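Peroxidase (Cellulomonas bogoriensis 69B4 = DSM 16987, PDB 6QZO) binds heme b and, as a member of the DyP-type peroxidase family, probably uses it to oxidise substrates at the expense of hydrogen peroxide. Local coordinates at residues E290-R295 against D350-W355; V233-M238 against F357-A362; D87-L92 against L155-R160. All blocks are in the same frame, centred on the assembly; numbering follows the deposited sequence.

Contact 1. Residues E290-R295 against D350-W355. With HEM (protoporphyrin IX containing Fe), chain I.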
loop_
_atom_site.group_PDB
_atom_site.type_symbol
_atom_site.label_atom_id
_atom_site.label_comp_id
_atom_site.label_asym_id
_atom_site.label_seq_id
_atom_site.Cartn_x
_atom_site.Cartn_y
_atom_site.Cartn_z
ATOM N N GLU A 290 4.842 24.444 -24.682
ATOM C CA GLU A 290 4.468 23.008 -24.565
ATOM C C GLU A 290 4.536 22.549 -23.103
ATOM O O GLU A 290 4.495 21.340 -22.861
ATOM C CB GLU A 290 5.385 22.197 -25.477
ATOM C CG GLU A 290 5.055 22.414 -26.947
ATOM C CD GLU A 290 5.898 21.634 -27.930
ATOM O OE1 GLU A 290 6.958 21.099 -27.511
ATOM O OE2 GLU A 290 5.461 21.528 -29.086
ATOM N N ALA A 291 4.610 23.489 -22.167
ATOM C CA ALA A 291 4.579 23.245 -20.702
ATOM C C ALA A 291 3.215 22.651 -20.339
ATOM O O ALA A 291 2.207 23.103 -20.916
ATOM C CB ALA A 291 4.829 24.519 -19.944
ATOM N N HIS A 292 3.196 21.701 -19.405
ATOM C CA HIS A 292 1.998 20.907 -19.039
ATOM C C HIS A 292 0.823 21.844 -18.741
ATOM O O HIS A 292 -0.277 21.582 -19.230
ATOM C CB HIS A 292 2.315 19.960 -17.865
ATOM C CG HIS A 292 1.194 19.043 -17.492
ATOM N ND1 HIS A 292 0.676 18.113 -18.368
ATOM C CD2 HIS A 292 0.501 18.901 -16.333
ATOM C CE1 HIS A 292 -0.299 17.444 -17.771
ATOM N NE2 HIS A 292 -0.428 17.905 -16.507
ATOM N N ILE A 293 1.036 22.880 -17.935
ATOM C CA ILE A 293 -0.095 23.678 -17.379
ATOM C C ILE A 293 -0.584 24.666 -18.443
ATOM O O ILE A 293 -1.711 25.171 -18.301
ATOM C CB ILE A 293 0.287 24.380 -16.060
ATOM C CG1 ILE A 293 1.289 25.518 -16.269
ATOM C CG2 ILE A 293 0.766 23.360 -15.046
ATOM C CD1 ILE A 293 1.393 26.446 -15.094
ATOM N N ARG A 294 0.228 24.953 -19.454
ATOM C CA ARG A 294 -0.222 25.776 -20.603
ATOM C C ARG A 294 -1.141 24.909 -21.469
ATOM O O ARG A 294 -2.224 25.373 -21.810
ATOM C CB ARG A 294 0.971 26.314 -21.397
ATOM C CG ARG A 294 0.577 27.187 -22.576
ATOM C CD ARG A 294 1.777 27.557 -23.416
ATOM N NE ARG A 294 2.598 28.560 -22.765
ATOM C CZ ARG A 294 2.345 29.868 -22.757
ATOM N NH1 ARG A 294 1.262 30.347 -23.356
ATOM N NH2 ARG A 294 3.173 30.700 -22.134
ATOM N N ARG A 295 -0.713 23.692 -21.786
ATOM C CA ARG A 295 -1.419 22.786 -22.726
ATOM C C ARG A 295 -2.678 22.206 -22.062
ATOM O O ARG A 295 -3.611 21.865 -22.803
ATOM C CB ARG A 295 -0.466 21.683 -23.201
ATOM C CG ARG A 295 0.720 22.199 -23.992
ATOM C CD ARG A 295 0.310 22.816 -25.310
ATOM N NE ARG A 295 -0.276 21.820 -26.198
ATOM C CZ ARG A 295 -0.912 22.095 -27.332
ATOM N NH1 ARG A 295 -1.068 23.350 -27.726
ATOM N NH2 ARG A 295 -1.418 21.113 -28.045
ATOM N N ASP A 350 2.847 18.126 -25.358
ATOM C CA ASP A 350 3.089 18.302 -23.903
ATOM C C ASP A 350 4.498 17.778 -23.599
ATOM O O ASP A 350 4.754 16.607 -23.896
ATOM C CB ASP A 350 2.013 17.595 -23.070
ATOM C CG ASP A 350 2.148 17.829 -21.577
ATOM O OD1 ASP A 350 3.089 18.539 -21.170
ATOM O OD2 ASP A 350 1.325 17.281 -20.822
ATOM N N LEU A 351 5.377 18.612 -23.035
ATOM C CA LEU A 351 6.776 18.214 -22.698
ATOM C C LEU A 351 6.758 16.990 -21.765
ATOM O O LEU A 351 7.624 16.113 -21.907
ATOM C CB LEU A 351 7.484 19.400 -22.043
ATOM C CG LEU A 351 7.872 20.545 -22.979
ATOM C CD1 LEU A 351 8.516 21.663 -22.168
ATOM C CD2 LEU A 351 8.805 20.071 -24.097
ATOM N N LEU A 352 5.776 16.927 -20.866
ATOM C CA LEU A 352 5.599 15.869 -19.838
ATOM C C LEU A 352 5.432 14.484 -20.490
ATOM O O LEU A 352 5.798 13.484 -19.838
ATOM C CB LEU A 352 4.372 16.221 -18.993
ATOM C CG LEU A 352 4.097 15.302 -17.804
ATOM C CD1 LEU A 352 5.256 15.318 -16.826
ATOM C CD2 LEU A 352 2.827 15.691 -17.089
ATOM N N ASN A 353 4.901 14.421 -21.715
ATOM C CA ASN A 353 4.686 13.143 -22.451
ATOM C C ASN A 353 6.000 12.385 -22.632
ATOM O O ASN A 353 5.914 11.185 -22.934
ATOM C CB ASN A 353 4.068 13.362 -23.840
ATOM C CG ASN A 353 2.604 13.712 -23.775
ATOM O OD1 ASN A 353 1.919 13.394 -22.801
ATOM N ND2 ASN A 353 2.116 14.379 -24.803
ATOM N N GLU A 354 7.161 13.053 -22.508
ATOM C CA GLU A 354 8.480 12.399 -22.714
ATOM C C GLU A 354 8.833 11.510 -21.508
ATOM O O GLU A 354 9.698 10.640 -21.673
ATOM C CB GLU A 354 9.555 13.448 -23.004
ATOM C CG GLU A 354 10.925 12.857 -23.369
ATOM C CD GLU A 354 11.902 13.862 -23.979
ATOM O OE1 GLU A 354 11.433 14.959 -24.435
ATOM O OE2 GLU A 354 13.133 13.565 -24.024
ATOM N N TRP A 355 8.194 11.714 -20.351
ATOM C CA TRP A 355 8.544 11.034 -19.066
ATOM C C TRP A 355 7.320 10.383 -18.406
ATOM O O TRP A 355 7.466 9.853 -17.306
ATOM C CB TRP A 355 9.246 12.024 -18.131
ATOM C CG TRP A 355 10.480 12.565 -18.784
ATOM C CD1 TRP A 355 11.643 11.891 -19.013
ATOM C CD2 TRP A 355 10.623 13.841 -19.428
ATOM N NE1 TRP A 355 12.512 12.669 -19.727
ATOM C CE2 TRP A 355 11.917 13.877 -19.987
ATOM C CE3 TRP A 355 9.790 14.953 -19.573
ATOM C CZ2 TRP A 355 12.396 14.978 -20.690
ATOM C CZ3 TRP A 355 10.271 16.054 -20.248
ATOM C CH2 TRP A 355 11.551 16.065 -20.796
HETATM C CHA HEM I . -1.830 20.294 -13.670
HETATM C CHB HEM I . 1.186 16.594 -13.060
HETATM C CHC HEM I . -1.338 14.023 -16.279
HETATM C CHD HEM I . -4.589 17.570 -16.579
HETATM C C1A HEM I . -0.784 19.515 -13.259
HETATM C C2A HEM I . 0.282 19.970 -12.429
HETATM C C3A HEM I . 1.136 18.926 -12.274
HETATM C C4A HEM I . 0.587 17.829 -12.973
HETATM C CMA HEM I . 2.432 18.905 -11.487
HETATM C CAA HEM I . 0.475 21.369 -11.872
HETATM C CBA HEM I . -0.183 21.586 -10.510
HETATM C CGA HEM I . -1.667 21.643 -10.679
HETATM O O1A HEM I . -2.305 20.563 -10.540
HETATM O O2A HEM I . -2.227 22.739 -10.965
HETATM C C1B HEM I . 0.738 15.585 -13.905
HETATM C C2B HEM I . 1.421 14.344 -14.016
HETATM C C3B HEM I . 0.718 13.601 -14.934
HETATM C C4B HEM I . -0.396 14.457 -15.359
HETATM C CMB HEM I . 2.672 13.932 -13.245
HETATM C CAB HEM I . 0.904 12.211 -15.396
HETATM C CBB HEM I . 1.708 11.332 -14.799
HETATM C C1C HEM I . -2.451 14.744 -16.641
HETATM C C2C HEM I . -3.410 14.295 -17.548
HETATM C C3C HEM I . -4.360 15.282 -17.670
HETATM C C4C HEM I . -3.955 16.366 -16.794
HETATM C CMC HEM I . -3.459 12.994 -18.301
HETATM C CAC HEM I . -5.489 14.995 -18.593
HETATM C CBC HEM I . -6.496 15.786 -18.844
HETATM C C1D HEM I . -4.067 18.613 -15.788
HETATM C C2D HEM I . -4.769 19.899 -15.619
HETATM C C3D HEM I . -3.995 20.664 -14.828
HETATM C C4D HEM I . -2.827 19.825 -14.510
HETATM C CMD HEM I . -6.084 20.367 -16.218
HETATM C CAD HEM I . -4.293 22.096 -14.368
HETATM C CBD HEM I . -3.724 23.121 -15.371
HETATM C CGD HEM I . -4.004 24.586 -15.049
HETATM O O1D HEM I . -5.115 25.094 -15.313
HETATM O O2D HEM I . -3.117 25.330 -14.545
HETATM N NA HEM I . -0.582 18.205 -13.581
HETATM N NB HEM I . -0.320 15.612 -14.716
HETATM N NC HEM I . -2.773 15.992 -16.194
HETATM N ND HEM I . -2.915 18.629 -15.102
HETATM FE FE HEM I . -1.645 17.236 -14.946
#
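His292 uses both ring nitrogens: NE2 binds the heme iron, HEM FE, at 2.1 Å, while ND1 donates a hydrogen bond to a carboxylate. With CG anti to the backbone N (chi1 -176°), the ring swings from the first turn of its helix toward the porphyrin. Asp350 adopts the same first torsion, and its OD2 accepts the hydrogen bond from His292 ND1 at 2.7 Å. The bond is nearly straight, lies in the ring plane and uses the syn lone pair of OD2; ring and carboxylate are only 17° from coplanar, which fixes the rotation of the imidazole. The other oxygen, Asp350 OD1, is met from above the carboxylate plane by Leu352 N at 3.1 Å, an Asx turn that steadies the acid. Leu352 sends CD2 over one face of the imidazole, 3.6 Å from the ring centroid in a CH-pi contact, and the same methyl lies 3.6 Å from HEM C2B. Farther from the heme, Leu351 N bonds to Glu290 O at 2.9 Å, and the side chains of Leu351 and Glu290 cross at about a right angle, CG of the one against CB of the other. Ile255 of helix 248-255 also packs on His292 and Leu352. The buried carboxylate would be expected to lend the ring imidazolate character and so favour higher iron oxidation states; the Asp-His-Fe relay is typical of the proximal side of heme peroxidases.

Contact 2. Residues V233-M238 against F357-A362. With HEM (protoporphyrin IX containing Fe), chain I.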
loop_
_atom_site.group_PDB
_atom_site.type_symbol
_atom_site.label_atom_id
_atom_site.label_comp_id
_atom_site.label_asym_id
_atom_site.label_seq_id
_atom_site.Cartn_x
_atom_site.Cartn_y
_atom_site.Cartn_z
ATOM N N VAL A 233 -10.560 6.937 -15.240
ATOM C CA VAL A 233 -9.348 6.390 -14.583
ATOM C C VAL A 233 -8.300 6.138 -15.661
ATOM O O VAL A 233 -8.509 5.216 -16.469
ATOM C CB VAL A 233 -9.658 5.102 -13.805
ATOM C CG1 VAL A 233 -8.437 4.528 -13.119
ATOM C CG2 VAL A 233 -10.753 5.339 -12.790
ATOM N N ARG A 234 -7.243 6.959 -15.670
ATOM C CA ARG A 234 -5.999 6.702 -16.428
ATOM C C ARG A 234 -4.919 6.274 -15.432
ATOM O O ARG A 234 -4.634 7.039 -14.480
ATOM C CB ARG A 234 -5.539 7.952 -17.173
ATOM C CG ARG A 234 -6.574 8.546 -18.107
ATOM C CD ARG A 234 -6.654 7.842 -19.441
ATOM N NE ARG A 234 -5.668 8.282 -20.390
ATOM C CZ ARG A 234 -5.595 7.887 -21.652
ATOM N NH1 ARG A 234 -6.421 6.971 -22.138
ATOM N NH2 ARG A 234 -4.648 8.410 -22.407
ATOM N N ARG A 235 -4.379 5.078 -15.616
ATOM C CA ARG A 235 -3.139 4.617 -14.947
ATOM C C ARG A 235 -1.983 5.181 -15.765
ATOM O O ARG A 235 -1.826 4.754 -16.932
ATOM C CB ARG A 235 -3.102 3.090 -14.900
ATOM C CG ARG A 235 -2.080 2.527 -13.931
ATOM C CD ARG A 235 -2.061 1.018 -13.959
ATOM N NE ARG A 235 -1.041 0.432 -13.107
ATOM C CZ ARG A 235 -1.103 0.320 -11.784
ATOM N NH1 ARG A 235 -2.136 0.792 -11.103
ATOM N NH2 ARG A 235 -0.119 -0.268 -11.120
ATOM N N ILE A 236 -1.253 6.156 -15.228
ATOM C CA ILE A 236 -0.200 6.865 -16.012
ATOM C C ILE A 236 1.141 6.583 -15.339
ATOM O O ILE A 236 1.358 7.060 -14.215
ATOM C CB ILE A 236 -0.481 8.374 -16.172
ATOM C CG1 ILE A 236 -1.936 8.644 -16.561
ATOM C CG2 ILE A 236 0.474 8.967 -17.195
ATOM C CD1 ILE A 236 -2.278 10.122 -16.628
ATOM N N ALA A 237 1.985 5.811 -16.036
ATOM C CA ALA A 237 3.313 5.380 -15.562
ATOM C C ALA A 237 4.286 6.558 -15.663
ATOM O O ALA A 237 4.199 7.335 -16.661
ATOM C CB ALA A 237 3.768 4.209 -16.373
ATOM N N MET A 238 5.170 6.693 -14.669
ATOM C CA MET A 238 6.265 7.701 -14.666
ATOM C C MET A 238 7.576 6.980 -14.965
ATOM O O MET A 238 7.886 5.983 -14.298
ATOM C CB MET A 238 6.361 8.412 -13.320
ATOM C CG MET A 238 5.167 9.247 -12.999
ATOM S SD MET A 238 5.120 9.638 -11.228
ATOM C CE MET A 238 3.972 11.017 -11.263
ATOM N N PHE A 357 3.493 7.979 -19.560
ATOM C CA PHE A 357 2.739 7.271 -20.620
ATOM C C PHE A 357 1.536 6.566 -20.009
ATOM O O PHE A 357 1.629 5.960 -18.954
ATOM C CB PHE A 357 3.661 6.379 -21.459
ATOM C CG PHE A 357 4.495 5.353 -20.724
ATOM C CD1 PHE A 357 5.781 5.651 -20.301
ATOM C CD2 PHE A 357 4.017 4.064 -20.531
ATOM C CE1 PHE A 357 6.541 4.702 -19.628
ATOM C CE2 PHE A 357 4.791 3.103 -19.879
ATOM C CZ PHE A 357 6.054 3.421 -19.424
ATOM N N PRO A 358 0.338 6.668 -20.642
ATOM C CA PRO A 358 -0.854 5.995 -20.135
ATOM C C PRO A 358 -0.765 4.491 -20.406
ATOM O O PRO A 358 -0.498 4.125 -21.536
ATOM C CB PRO A 358 -2.006 6.627 -20.938
ATOM C CG PRO A 358 -1.393 7.772 -21.704
ATOM C CD PRO A 358 0.065 7.418 -21.883
ATOM N N VAL A 359 -0.986 3.673 -19.374
ATOM C CA VAL A 359 -0.965 2.180 -19.491
ATOM C C VAL A 359 -2.352 1.600 -19.175
ATOM O O VAL A 359 -2.524 0.384 -19.381
ATOM C CB VAL A 359 0.146 1.554 -18.630
ATOM C CG1 VAL A 359 1.515 1.985 -19.140
ATOM C CG2 VAL A 359 0.003 1.871 -17.147
ATOM N N GLY A 360 -3.310 2.429 -18.764
ATOM C CA GLY A 360 -4.687 1.997 -18.470
ATOM C C GLY A 360 -5.683 3.118 -18.671
ATOM O O GLY A 360 -5.342 4.261 -18.330
ATOM N N SER A 361 -6.873 2.788 -19.191
ATOM C CA SER A 361 -7.973 3.752 -19.449
ATOM C C SER A 361 -9.321 3.089 -19.176
ATOM O O SER A 361 -9.602 1.985 -19.746
ATOM C CB SER A 361 -7.931 4.293 -20.850
ATOM O OG SER A 361 -8.687 5.510 -20.921
ATOM N N ALA A 362 -10.157 3.741 -18.355
ATOM C CA ALA A 362 -11.527 3.284 -18.076
ATOM C C ALA A 362 -12.450 4.491 -17.918
ATOM O O ALA A 362 -12.038 5.489 -17.269
ATOM C CB ALA A 362 -11.504 2.435 -16.852
HETATM C CHA HEM I . -1.830 20.294 -13.670
HETATM C CHB HEM I . 1.186 16.594 -13.060
HETATM C CHC HEM I . -1.338 14.023 -16.279
HETATM C CHD HEM I . -4.589 17.570 -16.579
HETATM C C1A HEM I . -0.784 19.515 -13.259
HETATM C C2A HEM I . 0.282 19.970 -12.429
HETATM C C3A HEM I . 1.136 18.926 -12.274
HETATM C C4A HEM I . 0.587 17.829 -12.973
HETATM C CMA HEM I . 2.432 18.905 -11.487
HETATM C CAA HEM I . 0.475 21.369 -11.872
HETATM C CBA HEM I . -0.183 21.586 -10.510
HETATM C CGA HEM I . -1.667 21.643 -10.679
HETATM O O1A HEM I . -2.305 20.563 -10.540
HETATM O O2A HEM I . -2.227 22.739 -10.965
HETATM C C1B HEM I . 0.738 15.585 -13.905
HETATM C C2B HEM I . 1.421 14.344 -14.016
HETATM C C3B HEM I . 0.718 13.601 -14.934
HETATM C C4B HEM I . -0.396 14.457 -15.359
HETATM C CMB HEM I . 2.672 13.932 -13.245
HETATM C CAB HEM I . 0.904 12.211 -15.396
HETATM C CBB HEM I . 1.708 11.332 -14.799
HETATM C C1C HEM I . -2.451 14.744 -16.641
HETATM C C2C HEM I . -3.410 14.295 -17.548
HETATM C C3C HEM I . -4.360 15.282 -17.670
HETATM C C4C HEM I . -3.955 16.366 -16.794
HETATM C CMC HEM I . -3.459 12.994 -18.301
HETATM C CAC HEM I . -5.489 14.995 -18.593
HETATM C CBC HEM I . -6.496 15.786 -18.844
HETATM C C1D HEM I . -4.067 18.613 -15.788
HETATM C C2D HEM I . -4.769 19.899 -15.619
HETATM C C3D HEM I . -3.995 20.664 -14.828
HETATM C C4D HEM I . -2.827 19.825 -14.510
HETATM C CMD HEM I . -6.084 20.367 -16.218
HETATM C CAD HEM I . -4.293 22.096 -14.368
HETATM C CBD HEM I . -3.724 23.121 -15.371
HETATM C CGD HEM I . -4.004 24.586 -15.049
HETATM O O1D HEM I . -5.115 25.094 -15.313
HETATM O O2D HEM I . -3.117 25.330 -14.545
HETATM N NA HEM I . -0.582 18.205 -13.581
HETATM N NB HEM I . -0.320 15.612 -14.716
HETATM N NC HEM I . -2.773 15.992 -16.194
HETATM N ND HEM I . -2.915 18.629 -15.102
HETATM FE FE HEM I . -1.645 17.236 -14.946
#
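Strands 233-238 and 357-362 run antiparallel, their short axes 4.5 Å apart at closest approach, and the register slips by one residue where Val359 and Gly360 both face Arg235 in a classic beta bulge. At the bulge Arg235 O takes a nearly straight bond from Val359 N at 2.8 Å and a weak one from Gly360 N. On the face that carries Arg234, Ile236, Pro358 and Ser361, the chain of Arg234 bends at chi2 (-81°) and chi3 (-83°) and folds back over the neighbouring strand. Pro358 lies alongside, its CB over one face of the guanidinium and its CG 3.4 Å from Arg234 NH2, while Arg234 NH1 points in the guanidinium plane to Ser361 OG at 3.0 Å. NH2 has its strongest partner in Asp132, a salt bridge that ties the sheet to a loop. Ile236 reaches the heme: CD1 comes within 3.5 Å of HEM CMC, and CG2 touches the vinyl carbon CBB. Within this chain the strands are an inner and an outermost member of the four-stranded antiparallel sheet of the C-terminal half, which, like its N-terminal counterpart, has the ferredoxin-like form of the dimeric alpha-beta barrel clan; Pro358 and Val359 bond on through their backbones to Arg133 and Asp135. On the other face Phe357 takes the crowded first torsion (chi1 55°), which lays its ring face on Ala237 CB, 4.0 Å from the centroid. Arg235 does the reverse of Arg234: extended from CG to NE, it passes Val359 CG2 and carries its guanidinium away, to Gln176 and to cation-pi contacts with Tyr312 and Trp138.

Contact 3. Residues D87-L92 against L155-R160; sequences DSEPEL and LAHAVR
The ring of His157 is thrust from helix 152-165 into the bend made by residues 87-92, meeting an acid at its tip and an aliphatic chain over one face. CG lies anti to the backbone N (chi1 -175°), which carries the imidazole out toward residues 87-92. At its far end NE2 donates to Asp87 OD2 at 2.7 Å. The side chains meet at about a right angle and their planes stand 44° apart; OD2 lies close to the ring plane, whereas NE2 approaches from above the carboxylate plane. Asp87 OD2 also accepts from the backbone of Gly84, which helps to hold the acid in place. Leu92 covers one face of the imidazole with its CB, 3.8 Å from the centroid in a CH-pi contact displaced toward the ring rim. Glu89 O comes within 3.3 Å of His157 CE1, and Glu89 CB flanks the same carbon. Asp87 OD1, whose position is less certain, appears to accept from Glu89 N in an Asx turn, and residues 90-92 follow as a 3-10 segment. The bond from His157 to Asp87 and the packing of Leu92 join this loop, between helix 61-78 and strand 100-105 of the N-terminal ferredoxin-like half, to helix 152-165, whose Val159 packs on strand 47-55. The chain of Glu89 bends at chi2 (87°), and its OE2 both accepts from Ser88 OG at 2.6 Å and forms a salt bridge with Arg251 of the second subunit. Arg160 likewise turns its guanidinium to that subunit, bonding to Ser322 and pairing with Asp241 and Asp244.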
loop_
_atom_site.group_PDB
_atom_site.type_symbol
_atom_site.label_atom_id
_atom_site.label_comp_id
_atom_site.label_asym_id
_atom_site.label_seq_id
_atom_site.Cartn_x
_atom_site.Cartn_y
_atom_site.Cartn_z
ATOM N N ASP A 87 -19.878 -10.610 6.072
ATOM C CA ASP A 87 -18.724 -10.076 6.855
ATOM C C ASP A 87 -18.467 -10.986 8.066
ATOM O O ASP A 87 -19.152 -10.873 9.085
ATOM C CB ASP A 87 -18.926 -8.612 7.221
ATOM C CG ASP A 87 -17.678 -7.929 7.770
ATOM O OD1 ASP A 87 -16.720 -8.641 8.157
ATOM O OD2 ASP A 87 -17.700 -6.686 7.869
ATOM N N SER A 88 -17.470 -11.856 7.911
ATOM C CA SER A 88 -17.003 -12.860 8.888
ATOM C C SER A 88 -15.863 -12.292 9.750
ATOM O O SER A 88 -15.430 -13.022 10.669
ATOM C CB SER A 88 -16.590 -14.116 8.142
ATOM O OG SER A 88 -15.949 -13.791 6.907
ATOM N N GLU A 89 -15.397 -11.059 9.497
ATOM C CA GLU A 89 -14.317 -10.389 10.283
ATOM C C GLU A 89 -14.817 -9.037 10.786
ATOM O O GLU A 89 -14.294 -7.987 10.432
ATOM C CB GLU A 89 -13.037 -10.245 9.463
ATOM C CG GLU A 89 -12.439 -11.571 9.024
ATOM C CD GLU A 89 -12.996 -12.098 7.713
ATOM O OE1 GLU A 89 -12.920 -11.366 6.689
ATOM O OE2 GLU A 89 -13.527 -13.223 7.716
ATOM N N PRO A 90 -15.876 -9.029 11.632
ATOM C CA PRO A 90 -16.518 -7.783 12.049
ATOM C C PRO A 90 -15.578 -6.770 12.731
ATOM O O PRO A 90 -15.777 -5.585 12.535
ATOM C CB PRO A 90 -17.616 -8.251 13.021
ATOM C CG PRO A 90 -17.248 -9.680 13.402
ATOM C CD PRO A 90 -16.526 -10.231 12.195
ATOM N N GLU A 91 -14.603 -7.242 13.504
ATOM C CA GLU A 91 -13.657 -6.373 14.244
ATOM C C GLU A 91 -12.814 -5.544 13.270
ATOM O O GLU A 91 -12.355 -4.434 13.672
ATOM C CB GLU A 91 -12.756 -7.205 15.156
ATOM C CG GLU A 91 -13.488 -7.732 16.379
ATOM C CD GLU A 91 -14.283 -9.013 16.191
ATOM O OE1 GLU A 91 -14.124 -9.688 15.129
ATOM O OE2 GLU A 91 -15.083 -9.315 17.098
ATOM N N LEU A 92 -12.637 -6.023 12.032
ATOM C CA LEU A 92 -11.877 -5.291 10.992
ATOM C C LEU A 92 -12.732 -4.151 10.423
ATOM O O LEU A 92 -12.198 -3.390 9.608
ATOM C CB LEU A 92 -11.472 -6.257 9.879
ATOM C CG LEU A 92 -10.406 -7.297 10.216
ATOM C CD1 LEU A 92 -9.997 -8.074 8.978
ATOM C CD2 LEU A 92 -9.177 -6.650 10.831
ATOM N N LEU A 155 -9.586 -0.399 4.599
ATOM C CA LEU A 155 -9.726 -0.451 3.121
ATOM C C LEU A 155 -9.678 -1.912 2.661
ATOM O O LEU A 155 -10.548 -2.323 1.851
ATOM C CB LEU A 155 -8.601 0.385 2.509
ATOM C CG LEU A 155 -8.688 0.602 1.004
ATOM C CD1 LEU A 155 -9.923 1.366 0.690
ATOM C CD2 LEU A 155 -7.474 1.360 0.484
ATOM N N ALA A 156 -8.689 -2.663 3.159
ATOM C CA ALA A 156 -8.502 -4.095 2.841
ATOM C C ALA A 156 -9.786 -4.841 3.197
ATOM O O ALA A 156 -10.253 -5.667 2.394
ATOM C CB ALA A 156 -7.327 -4.653 3.589
ATOM N N HIS A 157 -10.348 -4.562 4.368
ATOM C CA HIS A 157 -11.589 -5.228 4.839
ATOM C C HIS A 157 -12.750 -4.887 3.908
ATOM O O HIS A 157 -13.396 -5.829 3.422
ATOM C CB HIS A 157 -11.951 -4.833 6.259
ATOM C CG HIS A 157 -13.119 -5.612 6.745
ATOM N ND1 HIS A 157 -13.106 -6.984 6.760
ATOM C CD2 HIS A 157 -14.326 -5.233 7.190
ATOM C CE1 HIS A 157 -14.264 -7.415 7.222
ATOM N NE2 HIS A 157 -15.028 -6.360 7.489
ATOM N N ALA A 158 -13.009 -3.596 3.691
ATOM C CA ALA A 158 -14.102 -3.118 2.820
ATOM C C ALA A 158 -14.032 -3.829 1.470
ATOM O O ALA A 158 -15.056 -4.375 1.017
ATOM C CB ALA A 158 -14.006 -1.631 2.651
ATOM N N VAL A 159 -12.851 -3.822 0.851
ATOM C CA VAL A 159 -12.611 -4.449 -0.481
ATOM C C VAL A 159 -12.954 -5.940 -0.396
ATOM O O VAL A 159 -13.609 -6.460 -1.331
ATOM C CB VAL A 159 -11.158 -4.208 -0.944
ATOM C CG1 VAL A 159 -10.736 -5.139 -2.072
ATOM C CG2 VAL A 159 -10.935 -2.747 -1.328
ATOM N N ARG A 160 -12.519 -6.621 0.660
ATOM C CA ARG A 160 -12.780 -8.081 0.846
ATOM C C ARG A 160 -14.300 -8.297 0.917
ATOM O O ARG A 160 -14.808 -9.217 0.241
ATOM C CB ARG A 160 -12.041 -8.582 2.095
ATOM C CG ARG A 160 -12.365 -10.012 2.518
ATOM C CD ARG A 160 -11.794 -11.049 1.586
ATOM N NE ARG A 160 -12.114 -12.423 1.950
ATOM C CZ ARG A 160 -11.938 -13.478 1.147
ATOM N NH1 ARG A 160 -11.425 -13.317 -0.061
ATOM N NH2 ARG A 160 -12.311 -14.689 1.522
#

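Overall arrangement
Along the chain, contact 3 closes first, within the N-terminal half; contact 2 then opens, and contact 1 is nested in the loop that it closes. Contacts 1 and 2 adjoin in sequence, since residues 350-355 lead into strand 356-366, and their centres are 16 Å apart. Both touch the heme, one through the axial histidine and the other through a strand, so the C-terminal half builds the cofactor site from a loop, a helix start and a sheet. Contact 3 lies 42 Å from contact 1 and 29 Å from contact 2, centre to centre; far from its own heme, it meets the C-terminal half of the second subunit, including helix 248-255, which in each chain packs against the axial histidine.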